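Local coordinates for BILBO1_N domain-containing protein (PDB 7A1I) that is probably a cytoskeletal protein of the trypanosome flagellar pocket collar, here represented by its ubiquitin-like N-terminal domain, which packs against another protein chain, at residues F56-A61 with V86-P91; G5-V10 with N20-F25; G16-L21 with I96-P101. One frame throughout, in Å; residues are numbered along the deposited sequence.

Interaction 1 of 3, residues F56-A61 with V86-P91; sequences FAVNSA and VYLFQP. With NA (sodium ion), chain E.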
ATOM      1  N   PHE A  56      11.380  -3.149   5.553  1.00 41.15           N
ATOM      2  CA  PHE A  56      10.477  -2.895   4.441  1.00 40.45           C
ATOM      3  C   PHE A  56      10.916  -1.652   3.675  1.00 38.85           C
ATOM      4  O   PHE A  56      11.237  -0.621   4.275  1.00 39.88           O
ATOM      5  CB  PHE A  56       9.035  -2.721   4.933  1.00 37.53           C
ATOM      6  CG  PHE A  56       8.094  -2.304   3.847  1.00 36.46           C
ATOM      7  CD1 PHE A  56       7.457  -3.258   3.054  1.00 37.22           C
ATOM      8  CD2 PHE A  56       7.855  -0.951   3.601  1.00 38.99           C
ATOM      9  CE1 PHE A  56       6.606  -2.868   2.032  1.00 37.73           C
ATOM     10  CE2 PHE A  56       7.009  -0.559   2.597  1.00 35.72           C
ATOM     11  CZ  PHE A  56       6.378  -1.518   1.805  1.00 38.22           C
ATOM     12  N   ALA A  57      10.891  -1.731   2.346  1.00 38.87           N
ATOM     13  CA  ALA A  57      11.113  -0.543   1.528  1.00 37.05           C
ATOM     14  C   ALA A  57      10.347  -0.665   0.217  1.00 39.28           C
ATOM     15  O   ALA A  57      10.084  -1.769  -0.273  1.00 39.54           O
ATOM     16  CB  ALA A  57      12.600  -0.314   1.241  1.00 37.63           C
ATOM     17  N   VAL A  58       9.997   0.484  -0.356  1.00 38.65           N
ATOM     18  CA  VAL A  58       9.298   0.546  -1.636  1.00 38.72           C
ATOM     19  C   VAL A  58      10.306   0.801  -2.744  1.00 39.44           C
ATOM     20  O   VAL A  58      11.104   1.748  -2.658  1.00 45.87           O
ATOM     21  CB  VAL A  58       8.218   1.642  -1.626  1.00 40.49           C
ATOM     22  CG1 VAL A  58       7.540   1.747  -2.995  1.00 41.26           C
ATOM     23  CG2 VAL A  58       7.195   1.354  -0.555  1.00 42.98           C
ATOM     24  N   ASN A  59      10.285  -0.034  -3.794  1.00 36.33           N
ATOM     25  CA  ASN A  59      11.031   0.328  -4.994  1.00 42.69           C
ATOM     26  C   ASN A  59      10.141   0.595  -6.207  1.00 43.37           C
ATOM     27  O   ASN A  59      10.654   1.070  -7.230  1.00 41.82           O
ATOM     28  CB  ASN A  59      12.136  -0.712  -5.316  1.00 45.45           C
ATOM     29  CG  ASN A  59      11.609  -2.048  -5.800  1.00 46.13           C
ATOM     30  OD1 ASN A  59      10.472  -2.426  -5.540  1.00 44.70           O
ATOM     31  ND2 ASN A  59      12.472  -2.791  -6.487  1.00 48.00           N
ATOM     32  N   SER A  60       8.827   0.376  -6.098  1.00 45.63           N
ATOM     33  CA  SER A  60       7.866   0.726  -7.146  1.00 47.65           C
ATOM     34  C   SER A  60       6.462   0.782  -6.545  1.00 44.90           C
ATOM     35  O   SER A  60       6.161   0.054  -5.604  1.00 43.84           O
ATOM     36  CB  SER A  60       7.910  -0.297  -8.292  1.00 52.51           C
ATOM     37  OG  SER A  60       7.008   0.070  -9.318  1.00 60.92           O
ATOM     38  N   ALA A  61       5.610   1.681  -7.054  1.00 38.48           N
ATOM     39  CA  ALA A  61       4.237   1.801  -6.554  1.00 37.22           C
ATOM     40  C   ALA A  61       3.214   1.853  -7.688  1.00 39.71           C
ATOM     41  O   ALA A  61       3.470   2.473  -8.723  1.00 44.33           O
ATOM     42  CB  ALA A  61       4.084   3.045  -5.667  1.00 38.99           C
ATOM     43  N   VAL A  86      -3.715   1.257  -3.325  1.00 36.18           N
ATOM     44  CA  VAL A  86      -2.318   1.307  -3.726  1.00 33.56           C
ATOM     45  C   VAL A  86      -1.665  -0.036  -3.451  1.00 31.82           C
ATOM     46  O   VAL A  86      -2.027  -0.743  -2.492  1.00 34.30           O
ATOM     47  CB  VAL A  86      -1.600   2.446  -2.975  1.00 32.32           C
ATOM     48  CG1 VAL A  86      -0.091   2.384  -3.193  1.00 31.12           C
ATOM     49  CG2 VAL A  86      -2.133   3.795  -3.491  1.00 37.46           C
ATOM     50  N   TYR A  87      -0.699  -0.402  -4.301  1.00 36.78           N
ATOM     51  CA  TYR A  87       0.131  -1.579  -4.076  1.00 35.33           C
ATOM     52  C   TYR A  87       1.593  -1.175  -4.168  1.00 34.10           C
ATOM     53  O   TYR A  87       2.000  -0.527  -5.140  1.00 36.15           O
ATOM     54  CB  TYR A  87      -0.160  -2.706  -5.085  1.00 36.74           C
ATOM     55  CG  TYR A  87       0.476  -4.020  -4.695  1.00 39.54           C
ATOM     56  CD1 TYR A  87       1.680  -4.444  -5.269  1.00 41.14           C
ATOM     57  CD2 TYR A  87      -0.136  -4.853  -3.760  1.00 41.65           C
ATOM     58  CE1 TYR A  87       2.256  -5.666  -4.903  1.00 38.90           C
ATOM     59  CE2 TYR A  87       0.439  -6.067  -3.384  1.00 41.72           C
ATOM     60  CZ  TYR A  87       1.627  -6.462  -3.945  1.00 41.35           C
ATOM     61  OH  TYR A  87       2.176  -7.676  -3.581  1.00 42.29           O
ATOM     62  N   LEU A  88       2.382  -1.594  -3.176  1.00 35.24           N
ATOM     63  CA  LEU A  88       3.802  -1.278  -3.085  1.00 33.98           C
ATOM     64  C   LEU A  88       4.629  -2.519  -3.395  1.00 35.83           C
ATOM     65  O   LEU A  88       4.448  -3.570  -2.758  1.00 38.54           O
ATOM     66  CB  LEU A  88       4.161  -0.734  -1.700  1.00 33.20           C
ATOM     67  CG  LEU A  88       3.349   0.493  -1.286  1.00 36.28           C
ATOM     68  CD1 LEU A  88       3.751   0.984   0.110  1.00 34.92           C
ATOM     69  CD2 LEU A  88       3.481   1.617  -2.330  1.00 34.97           C
ATOM     70  N   PHE A  89       5.478  -2.417  -4.412  1.00 35.18           N
ATOM     71  CA  PHE A  89       6.464  -3.445  -4.700  1.00 36.85           C
ATOM     72  C   PHE A  89       7.698  -3.224  -3.836  1.00 36.87           C
ATOM     73  O   PHE A  89       8.024  -2.092  -3.463  1.00 34.41           O
ATOM     74  CB  PHE A  89       6.838  -3.435  -6.184  1.00 40.18           C
ATOM     75  CG  PHE A  89       5.714  -3.825  -7.083  1.00 43.73           C
ATOM     76  CD1 PHE A  89       5.279  -5.149  -7.131  1.00 46.01           C
ATOM     77  CD2 PHE A  89       5.074  -2.876  -7.877  1.00 44.52           C
ATOM     78  CE1 PHE A  89       4.232  -5.523  -7.948  1.00 53.19           C
ATOM     79  CE2 PHE A  89       4.030  -3.247  -8.712  1.00 48.03           C
ATOM     80  CZ  PHE A  89       3.604  -4.581  -8.743  1.00 48.24           C
ATOM     81  N   GLN A  90       8.377  -4.321  -3.500  1.00 37.56           N
ATOM     82  CA  GLN A  90       9.590  -4.268  -2.698  1.00 38.27           C
ATOM     83  C   GLN A  90      10.777  -4.848  -3.456  1.00 40.70           C
ATOM     84  O   GLN A  90      10.609  -5.690  -4.343  1.00 43.69           O
ATOM     85  CB  GLN A  90       9.426  -5.047  -1.385  1.00 39.91           C
ATOM     86  CG  GLN A  90       8.261  -4.632  -0.519  1.00 40.46           C
ATOM     87  CD  GLN A  90       8.024  -5.640   0.594  1.00 41.08           C
ATOM     88  OE1 GLN A  90       8.916  -5.889   1.407  1.00 38.50           O
ATOM     89  NE2 GLN A  90       6.835  -6.239   0.626  1.00 46.18           N
ATOM     90  N   PRO A  91      11.995  -4.447  -3.109  1.00 40.16           N
ATOM     91  CA  PRO A  91      13.173  -5.156  -3.617  1.00 45.45           C
ATOM     92  C   PRO A  91      13.349  -6.489  -2.896  1.00 45.75           C
ATOM     93  O   PRO A  91      12.813  -6.706  -1.810  1.00 41.42           O
ATOM     94  CB  PRO A  91      14.319  -4.195  -3.295  1.00 44.93           C
ATOM     95  CG  PRO A  91      13.853  -3.486  -2.055  1.00 44.07           C
ATOM     96  CD  PRO A  91      12.365  -3.322  -2.223  1.00 41.27           C
TER
HETATM   97 NA    NA E 201      10.383  -5.487  -7.295  1.00 68.09          NA
HETATM   98  O   HOH W   1      11.145  -4.923   1.588  1.00 33.01           O
HETATM   99  O   HOH W   2       9.686  -3.618  -8.189  1.00 47.44           O
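Leu-88 is the apolar centre of this contact: its CD1 meets Val-58 CG2 at 3.5 Å and the edge of the Phe-56 ring at CZ, while CD2 lies 3.7 Å from Ala-61 CB. Phe-56 reaches in with CG anti to the backbone N (chi1 173°), its CE1 3.4 Å from Gln-90 CD; the two side chains cross at about a right angle, with the amide plane turned 51° from the ring, and Gln-90 NE2 bonds Asp-13 O. Helix 32-50 covers this packed side through Leu-36, Ser-39 and Thr-40. The ends of strands 60-65 and 84-89 pair antiparallel, Ser-60 with Phe-89 and Ala-61 with Leu-88, in the ubiquitin-like sheet. Phe-89 N donates to Ser-60 O (2.8 Å) in the carbonyl plane; Asn-59 N donates to Phe-89 O (3.1 Å) from above the Phe-89 carbonyl plane, where pairing gives way to loop. Toward solvent the contact loosens. Exposed Ala-57 and Pro-91 meet through Ala-57 O and Pro-91 CD, and a water joins Ala-57 N to Gln-90 OE1. There a sodium ion is bound by one water and by Gln-90 O at 3.0 Å. On the sheet face opposite Leu-88, Phe-89 packs on an apolar side chain of another protein.

Interaction 2 of 3, residues G5-V10 with N20-F25; sequences GISICV and NLRFLF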
ATOM      1  N   GLY A   5     -13.197  13.394   4.738  1.00 77.13           N
ATOM      2  CA  GLY A   5     -12.057  12.512   4.906  1.00 76.36           C
ATOM      3  C   GLY A   5     -11.830  11.626   3.699  1.00 72.85           C
ATOM      4  O   GLY A   5     -12.783  11.131   3.103  1.00 75.78           O
ATOM      5  N   ILE A   6     -10.567  11.441   3.325  1.00 69.76           N
ATOM      6  CA  ILE A   6     -10.188  10.628   2.174  1.00 70.23           C
ATOM      7  C   ILE A   6      -9.528   9.352   2.683  1.00 58.85           C
ATOM      8  O   ILE A   6      -8.592   9.412   3.486  1.00 59.27           O
ATOM      9  CB  ILE A   6      -9.256  11.405   1.228  1.00 66.39           C
ATOM     10  CG1 ILE A   6     -10.026  12.533   0.540  1.00 82.20           C
ATOM     11  CG2 ILE A   6      -8.644  10.484   0.189  1.00 63.54           C
ATOM     12  CD1 ILE A   6      -9.168  13.404  -0.363  1.00 84.46           C
ATOM     13  N   SER A   7     -10.024   8.200   2.237  1.00 53.37           N
ATOM     14  CA  SER A   7      -9.488   6.910   2.662  1.00 60.12           C
ATOM     15  C   SER A   7      -8.640   6.291   1.551  1.00 49.18           C
ATOM     16  O   SER A   7      -9.156   5.978   0.473  1.00 50.73           O
ATOM     17  CB  SER A   7     -10.631   5.973   3.059  1.00 53.41           C
ATOM     18  OG  SER A   7     -10.230   4.615   2.995  1.00 75.21           O
ATOM     19  N   ILE A   8      -7.355   6.071   1.822  1.00 41.02           N
ATOM     20  CA  ILE A   8      -6.464   5.398   0.882  1.00 38.08           C
ATOM     21  C   ILE A   8      -6.027   4.076   1.513  1.00 38.31           C
ATOM     22  O   ILE A   8      -5.571   4.055   2.662  1.00 36.74           O
ATOM     23  CB  ILE A   8      -5.227   6.247   0.539  1.00 39.78           C
ATOM     24  CG1 ILE A   8      -5.600   7.686   0.120  1.00 46.22           C
ATOM     25  CG2 ILE A   8      -4.389   5.541  -0.536  1.00 38.40           C
ATOM     26  CD1 ILE A   8      -6.149   7.814  -1.281  1.00 47.80           C
ATOM     27  N   CYS A   9      -6.181   2.977   0.778  1.00 38.89           N
ATOM     28  CA  CYS A   9      -5.640   1.693   1.195  1.00 36.45           C
ATOM     29  C   CYS A   9      -4.333   1.423   0.467  1.00 36.06           C
ATOM     30  O   CYS A   9      -4.162   1.805  -0.698  1.00 37.73           O
ATOM     31  CB  CYS A   9      -6.607   0.542   0.930  1.00 37.44           C
ATOM     32  SG  CYS A   9      -8.117   0.600   1.881  1.00 47.19           S
ATOM     33  N   VAL A  10      -3.410   0.782   1.177  1.00 32.57           N
ATOM     34  CA  VAL A  10      -2.062   0.503   0.704  1.00 32.88           C
ATOM     35  C   VAL A  10      -1.759  -0.946   1.040  1.00 33.25           C
ATOM     36  O   VAL A  10      -1.897  -1.349   2.202  1.00 35.12           O
ATOM     37  CB  VAL A  10      -1.024   1.420   1.352  1.00 31.89           C
ATOM     38  CG1 VAL A  10       0.344   1.139   0.776  1.00 35.27           C
ATOM     39  CG2 VAL A  10      -1.424   2.907   1.115  1.00 34.06           C
ATOM     40  N   ASN A  20      -2.971  -5.446   3.805  1.00 37.91           N
ATOM     41  CA  ASN A  20      -3.631  -4.225   3.363  1.00 34.66           C
ATOM     42  C   ASN A  20      -3.899  -3.339   4.577  1.00 36.13           C
ATOM     43  O   ASN A  20      -4.403  -3.824   5.592  1.00 36.39           O
ATOM     44  CB  ASN A  20      -4.940  -4.580   2.641  1.00 36.33           C
ATOM     45  CG  ASN A  20      -5.457  -3.456   1.768  1.00 34.85           C
ATOM     46  OD1 ASN A  20      -4.741  -2.525   1.460  1.00 35.02           O
ATOM     47  ND2 ASN A  20      -6.715  -3.553   1.365  1.00 36.71           N
ATOM     48  N   LEU A  21      -3.533  -2.052   4.471  1.00 37.77           N
ATOM     49  CA  LEU A  21      -3.715  -1.035   5.504  1.00 36.64           C
ATOM     50  C   LEU A  21      -4.539   0.140   4.980  1.00 37.76           C
ATOM     51  O   LEU A  21      -4.365   0.574   3.837  1.00 35.34           O
ATOM     52  CB  LEU A  21      -2.367  -0.472   5.984  1.00 35.44           C
ATOM     53  CG  LEU A  21      -1.329  -1.473   6.480  1.00 35.93           C
ATOM     54  CD1 LEU A  21      -0.045  -0.753   6.872  1.00 35.71           C
ATOM     55  CD2 LEU A  21      -1.884  -2.264   7.647  1.00 39.37           C
ATOM     56  N   ARG A  22      -5.402   0.693   5.827  1.00 39.38           N
ATOM     57  CA  ARG A  22      -6.199   1.862   5.469  1.00 39.44           C
ATOM     58  C   ARG A  22      -5.679   3.077   6.219  1.00 39.75           C
ATOM     59  O   ARG A  22      -5.472   3.013   7.438  1.00 40.50           O
ATOM     60  CB  ARG A  22      -7.680   1.637   5.786  1.00 44.76           C
ATOM     61  CG  ARG A  22      -8.615   2.562   5.028  1.00 47.03           C
ATOM     62  CD  ARG A  22      -8.869   3.858   5.757  1.00 58.49           C
ATOM     63  NE  ARG A  22      -9.511   3.634   7.046  1.00 71.09           N
ATOM     64  CZ  ARG A  22     -10.827   3.594   7.213  1.00 78.57           C
ATOM     65  NH1 ARG A  22     -11.630   3.766   6.170  1.00 73.09           N
ATOM     66  NH2 ARG A  22     -11.338   3.390   8.419  1.00 67.05           N
ATOM     67  N   PHE A  23      -5.512   4.191   5.499  1.00 44.90           N
ATOM     68  CA  PHE A  23      -5.133   5.476   6.071  1.00 46.38           C
ATOM     69  C   PHE A  23      -6.220   6.500   5.775  1.00 46.69           C
ATOM     70  O   PHE A  23      -6.743   6.560   4.656  1.00 46.67           O
ATOM     71  CB  PHE A  23      -3.793   5.969   5.505  1.00 44.34           C
ATOM     72  CG  PHE A  23      -2.632   5.096   5.876  1.00 41.09           C
ATOM     73  CD1 PHE A  23      -2.112   4.186   4.965  1.00 42.23           C
ATOM     74  CD2 PHE A  23      -2.064   5.179   7.140  1.00 43.82           C
ATOM     75  CE1 PHE A  23      -1.045   3.365   5.316  1.00 39.29           C
ATOM     76  CE2 PHE A  23      -1.006   4.358   7.503  1.00 44.36           C
ATOM     77  CZ  PHE A  23      -0.491   3.455   6.598  1.00 40.96           C
ATOM     78  N   LEU A  24      -6.571   7.287   6.789  1.00 49.70           N
ATOM     79  CA  LEU A  24      -7.590   8.327   6.691  1.00 53.39           C
ATOM     80  C   LEU A  24      -6.918   9.692   6.733  1.00 50.78           C
ATOM     81  O   LEU A  24      -6.165   9.987   7.665  1.00 50.39           O
ATOM     82  CB  LEU A  24      -8.606   8.211   7.829  1.00 54.27           C
ATOM     83  CG  LEU A  24      -9.580   7.043   7.727  1.00 69.69           C
ATOM     84  CD1 LEU A  24      -9.845   6.465   9.109  1.00 96.66           C
ATOM     85  CD2 LEU A  24     -10.873   7.491   7.068  1.00 65.97           C
ATOM     86  N   PHE A  25      -7.196  10.526   5.737  1.00 62.16           N
ATOM     87  CA  PHE A  25      -6.634  11.867   5.662  1.00 67.16           C
ATOM     88  C   PHE A  25      -7.752  12.898   5.655  1.00 75.82           C
ATOM     89  O   PHE A  25      -8.930  12.574   5.470  1.00 62.24           O
ATOM     90  CB  PHE A  25      -5.763  12.038   4.411  1.00 56.96           C
ATOM     91  CG  PHE A  25      -4.628  11.075   4.335  1.00 50.70           C
ATOM     92  CD1 PHE A  25      -3.373  11.421   4.818  1.00 51.57           C
ATOM     93  CD2 PHE A  25      -4.821   9.799   3.799  1.00 51.51           C
ATOM     94  CE1 PHE A  25      -2.324  10.515   4.757  1.00 50.74           C
ATOM     95  CE2 PHE A  25      -3.778   8.891   3.728  1.00 50.54           C
ATOM     96  CZ  PHE A  25      -2.530   9.241   4.207  1.00 50.32           C
TER
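Phe-23 and Phe-25 both hold CG anti to the carbonyl carbon (chi1 -65° for Phe-23), which lays their rings along the face that they share with Ile-6, Ile-8, Val-10 and Leu-21. Across the strands Val-10 CG2 comes to the edge of the Phe-23 ring, 4.1 Å from CD1, and Ile-8 CG1 lies 4.2 Å from Phe-25 CE2. On the other face Arg-22 starts with CG anti to the backbone N and then bends at chi2 (-89°) and chi3, so its aliphatic part runs past the opposite strand: CG lies 3.7 Å from Cys-9 SG, and CD 3.2 Å from Ser-7 OG, which sits at the edge of the guanidinium. Leu-24 CD1 covers one face of that group, offset toward its rim. The segments belong to the N-terminal beta hairpin of the ubiquitin-like fold, strands 6-14 and 17-25. Its backbone ladder is complete over this length: Ile-6 with Phe-25, Ile-8 with Phe-23 and Val-10 with Leu-21 each exchange two N-H...O bonds, among them a nearly straight Phe-23 N to Ile-8 O of 2.8 Å (169°). Helix 32-50 covers the aromatic face, with Tyr-38 on Phe-25 and Phe-43 on Leu-21. Asn-20 OD1 stands 3.2 Å from Val-10 O, a fellow acceptor, but accepts from Gln-85 NE2, while its ND2 bonds Pro-101 O. The salt bridge from Arg-22 NH2 to Glu-105 of edge strand 104-105 would offset much of its charge, and the hairpin is apolar toward helix 32-50 and mixed on the other face, where Ser-7 and Arg-22 sit with Cys-9 and Leu-24.

Interaction 3 of 3, residues G16-L21 with I96-P101; sequences GEKVNL and IPAAIP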
ATOM      1  N   GLY A  16       4.693 -13.886   1.246  1.00 54.05           N
ATOM      2  CA  GLY A  16       3.771 -14.553   0.355  1.00 51.99           C
ATOM      3  C   GLY A  16       2.320 -14.145   0.510  1.00 51.44           C
ATOM      4  O   GLY A  16       1.540 -14.338  -0.427  1.00 54.79           O
ATOM      5  N   GLU A  17       1.940 -13.584   1.654  1.00 47.31           N
ATOM      6  CA  GLU A  17       0.570 -13.155   1.912  1.00 45.79           C
ATOM      7  C   GLU A  17       0.423 -11.653   1.682  1.00 42.72           C
ATOM      8  O   GLU A  17       1.353 -10.883   1.913  1.00 42.19           O
ATOM      9  CB  GLU A  17       0.156 -13.504   3.343  1.00 50.66           C
ATOM     10  CG  GLU A  17       0.163 -15.001   3.648  1.00 58.90           C
ATOM     11  CD  GLU A  17      -0.172 -15.292   5.101  1.00 62.40           C
ATOM     12  OE1 GLU A  17      -1.149 -14.703   5.615  1.00 56.10           O
ATOM     13  OE2 GLU A  17       0.555 -16.089   5.734  1.00 69.00           O
ATOM     14  N   LYS A  18      -0.737 -11.222   1.210  1.00 41.80           N
ATOM     15  CA  LYS A  18      -0.943  -9.789   0.994  1.00 42.18           C
ATOM     16  C   LYS A  18      -1.483  -9.134   2.263  1.00 38.31           C
ATOM     17  O   LYS A  18      -2.388  -9.676   2.907  1.00 40.08           O
ATOM     18  CB  LYS A  18      -1.879  -9.522  -0.186  1.00 40.30           C
ATOM     19  CG  LYS A  18      -1.504 -10.293  -1.445  1.00 43.60           C
ATOM     20  CD  LYS A  18      -0.086  -9.989  -1.903  1.00 40.81           C
ATOM     21  CE  LYS A  18       0.334 -10.953  -3.014  1.00 46.34           C
ATOM     22  NZ  LYS A  18       1.696 -10.669  -3.558  1.00 48.77           N
ATOM     23  N   VAL A  19      -0.896  -7.998   2.644  1.00 37.71           N
ATOM     24  CA  VAL A  19      -1.318  -7.231   3.815  1.00 38.59           C
ATOM     25  C   VAL A  19      -1.797  -5.864   3.333  1.00 34.30           C
ATOM     26  O   VAL A  19      -1.103  -5.202   2.551  1.00 36.64           O
ATOM     27  CB  VAL A  19      -0.184  -7.046   4.837  1.00 40.11           C
ATOM     28  CG1 VAL A  19      -0.672  -6.201   6.023  1.00 42.15           C
ATOM     29  CG2 VAL A  19       0.317  -8.372   5.316  1.00 54.52           C
ATOM     30  N   ASN A  20      -2.971  -5.446   3.805  1.00 37.91           N
ATOM     31  CA  ASN A  20      -3.631  -4.225   3.363  1.00 34.66           C
ATOM     32  C   ASN A  20      -3.899  -3.339   4.577  1.00 36.13           C
ATOM     33  O   ASN A  20      -4.403  -3.824   5.592  1.00 36.39           O
ATOM     34  CB  ASN A  20      -4.940  -4.580   2.641  1.00 36.33           C
ATOM     35  CG  ASN A  20      -5.457  -3.456   1.768  1.00 34.85           C
ATOM     36  OD1 ASN A  20      -4.741  -2.525   1.460  1.00 35.02           O
ATOM     37  ND2 ASN A  20      -6.715  -3.553   1.365  1.00 36.71           N
ATOM     38  N   LEU A  21      -3.533  -2.052   4.471  1.00 37.77           N
ATOM     39  CA  LEU A  21      -3.715  -1.035   5.504  1.00 36.64           C
ATOM     40  C   LEU A  21      -4.539   0.140   4.980  1.00 37.76           C
ATOM     41  O   LEU A  21      -4.365   0.574   3.837  1.00 35.34           O
ATOM     42  CB  LEU A  21      -2.367  -0.472   5.984  1.00 35.44           C
ATOM     43  CG  LEU A  21      -1.329  -1.473   6.480  1.00 35.93           C
ATOM     44  CD1 LEU A  21      -0.045  -0.753   6.872  1.00 35.71           C
ATOM     45  CD2 LEU A  21      -1.884  -2.264   7.647  1.00 39.37           C
ATOM     46  N   ILE A  96       4.046 -12.761  -6.009  1.00 44.85           N
ATOM     47  CA  ILE A  96       3.114 -13.575  -6.775  1.00 48.39           C
ATOM     48  C   ILE A  96       1.721 -12.989  -6.583  1.00 47.84           C
ATOM     49  O   ILE A  96       1.350 -12.639  -5.457  1.00 48.79           O
ATOM     50  CB  ILE A  96       3.193 -15.051  -6.357  1.00 55.07           C
ATOM     51  CG1 ILE A  96       4.583 -15.599  -6.678  1.00 53.26           C
ATOM     52  CG2 ILE A  96       2.135 -15.912  -7.082  1.00 55.30           C
ATOM     53  CD1 ILE A  96       4.802 -17.016  -6.198  1.00 57.46           C
ATOM     54  N   PRO A  97       0.929 -12.856  -7.643  1.00 47.77           N
ATOM     55  CA  PRO A  97      -0.416 -12.287  -7.496  1.00 50.03           C
ATOM     56  C   PRO A  97      -1.295 -13.122  -6.574  1.00 48.55           C
ATOM     57  O   PRO A  97      -1.329 -14.351  -6.653  1.00 48.35           O
ATOM     58  CB  PRO A  97      -0.953 -12.280  -8.933  1.00 54.13           C
ATOM     59  CG  PRO A  97       0.283 -12.216  -9.782  1.00 60.74           C
ATOM     60  CD  PRO A  97       1.294 -13.053  -9.057  1.00 59.56           C
ATOM     61  N   ALA A  98      -2.009 -12.430  -5.691  1.00 51.41           N
ATOM     62  CA  ALA A  98      -2.976 -13.054  -4.795  1.00 49.93           C
ATOM     63  C   ALA A  98      -4.006 -12.002  -4.409  1.00 50.45           C
ATOM     64  O   ALA A  98      -3.830 -10.810  -4.667  1.00 51.02           O
ATOM     65  CB  ALA A  98      -2.299 -13.630  -3.546  1.00 46.55           C
ATOM     66  N   ALA A  99      -5.084 -12.462  -3.781  1.00 47.68           N
ATOM     67  CA  ALA A  99      -6.164 -11.565  -3.397  1.00 46.84           C
ATOM     68  C   ALA A  99      -5.686 -10.574  -2.342  1.00 42.82           C
ATOM     69  O   ALA A  99      -4.987 -10.940  -1.393  1.00 41.20           O
ATOM     70  CB  ALA A  99      -7.354 -12.368  -2.869  1.00 49.83           C
ATOM     71  N   ILE A 100      -6.050  -9.308  -2.513  1.00 41.15           N
ATOM     72  CA  ILE A 100      -5.765  -8.281  -1.520  1.00 38.49           C
ATOM     73  C   ILE A 100      -6.898  -8.294  -0.501  1.00 39.45           C
ATOM     74  O   ILE A 100      -8.067  -8.159  -0.893  1.00 43.50           O
ATOM     75  CB  ILE A 100      -5.603  -6.899  -2.160  1.00 37.36           C
ATOM     76  CG1 ILE A 100      -4.386  -6.900  -3.097  1.00 39.57           C
ATOM     77  CG2 ILE A 100      -5.417  -5.876  -1.082  1.00 38.35           C
ATOM     78  CD1 ILE A 100      -4.286  -5.643  -3.981  1.00 41.81           C
ATOM     79  N   PRO A 101      -6.614  -8.461   0.779  1.00 38.67           N
ATOM     80  CA  PRO A 101      -7.685  -8.587   1.771  1.00 44.30           C
ATOM     81  C   PRO A 101      -8.249  -7.238   2.202  1.00 45.82           C
ATOM     82  O   PRO A 101      -7.766  -6.170   1.830  1.00 44.22           O
ATOM     83  CB  PRO A 101      -6.991  -9.274   2.944  1.00 43.14           C
ATOM     84  CG  PRO A 101      -5.578  -8.883   2.824  1.00 42.17           C
ATOM     85  CD  PRO A 101      -5.284  -8.707   1.362  1.00 40.26           C
TER
HETATM   86  O   HOH W   3       1.213 -14.680  -3.388  1.00 44.98           O
HETATM   87  O   HOH W   4      -3.007 -12.743   0.224  1.00 38.50           O
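Lys-18 lies lengthwise along segment 96-101, the irregular connection that leads from strand 84-89 of the ubiquitin-like sheet to its short edge strand 104-105. From strand 17-25 its CB points toward this connection; a bend at chi2 (-58°) and an extended end then carry the chain past Ala-99 O, 3.5 Å from CG, and over Ala-98, whose CB lies 3.8 Å from CE. NZ ends 2.8 Å from Ile-96 O, approaching from above the carbonyl plane. Asp-13 and Asp-95 form salt bridges with the same ammonium and Tyr-87 OH bonds to it, a setting that would favour its charged form. Beside the root of the lysine the Pro-101 ring leans on the backbone, CG 3.3 Å from Lys-18 O and CD 3.8 Å from Lys-18 CB. Two residues on, the Asn-20 side chain crosses that of Ile-100 at about a right angle, with Ile-100 CG2 3.6 Å from ND2. Water adds a further link, between Lys-18 N and Ala-99 O. Another protein pairs by backbone hydrogen bonds with Ala-98 and Ile-100. At the far end Asn-20 ND2 donates an N-H to Pro-101 O at 2.9 Å, nearly along the C=O axis (171°).

All three contacts reach one mixed sheet, but only interactions 1 and 2 pair its strands. Interaction 2 pairs strands 6-14 and 17-25, interaction 1 adds strand 60-65 to 84-89, and they touch because 84-89 lies beside 6-14: Val-86 N probably bonds Cys-9 O, and Leu-88 CD1 packs on Val-10 CG1. Both place apolar side chains beneath helix 32-50, the core side, although interaction 1 frays into loops and a sodium site, whereas interaction 2 keeps a regular ladder. Interaction 3 lies on the opposite face, using strand 17-25 through the shared Asn-20; there side chains rather than backbone amides hold a loop, close to the partner protein. Tyr-87 OH and Lys-18 NZ join it to interaction 1.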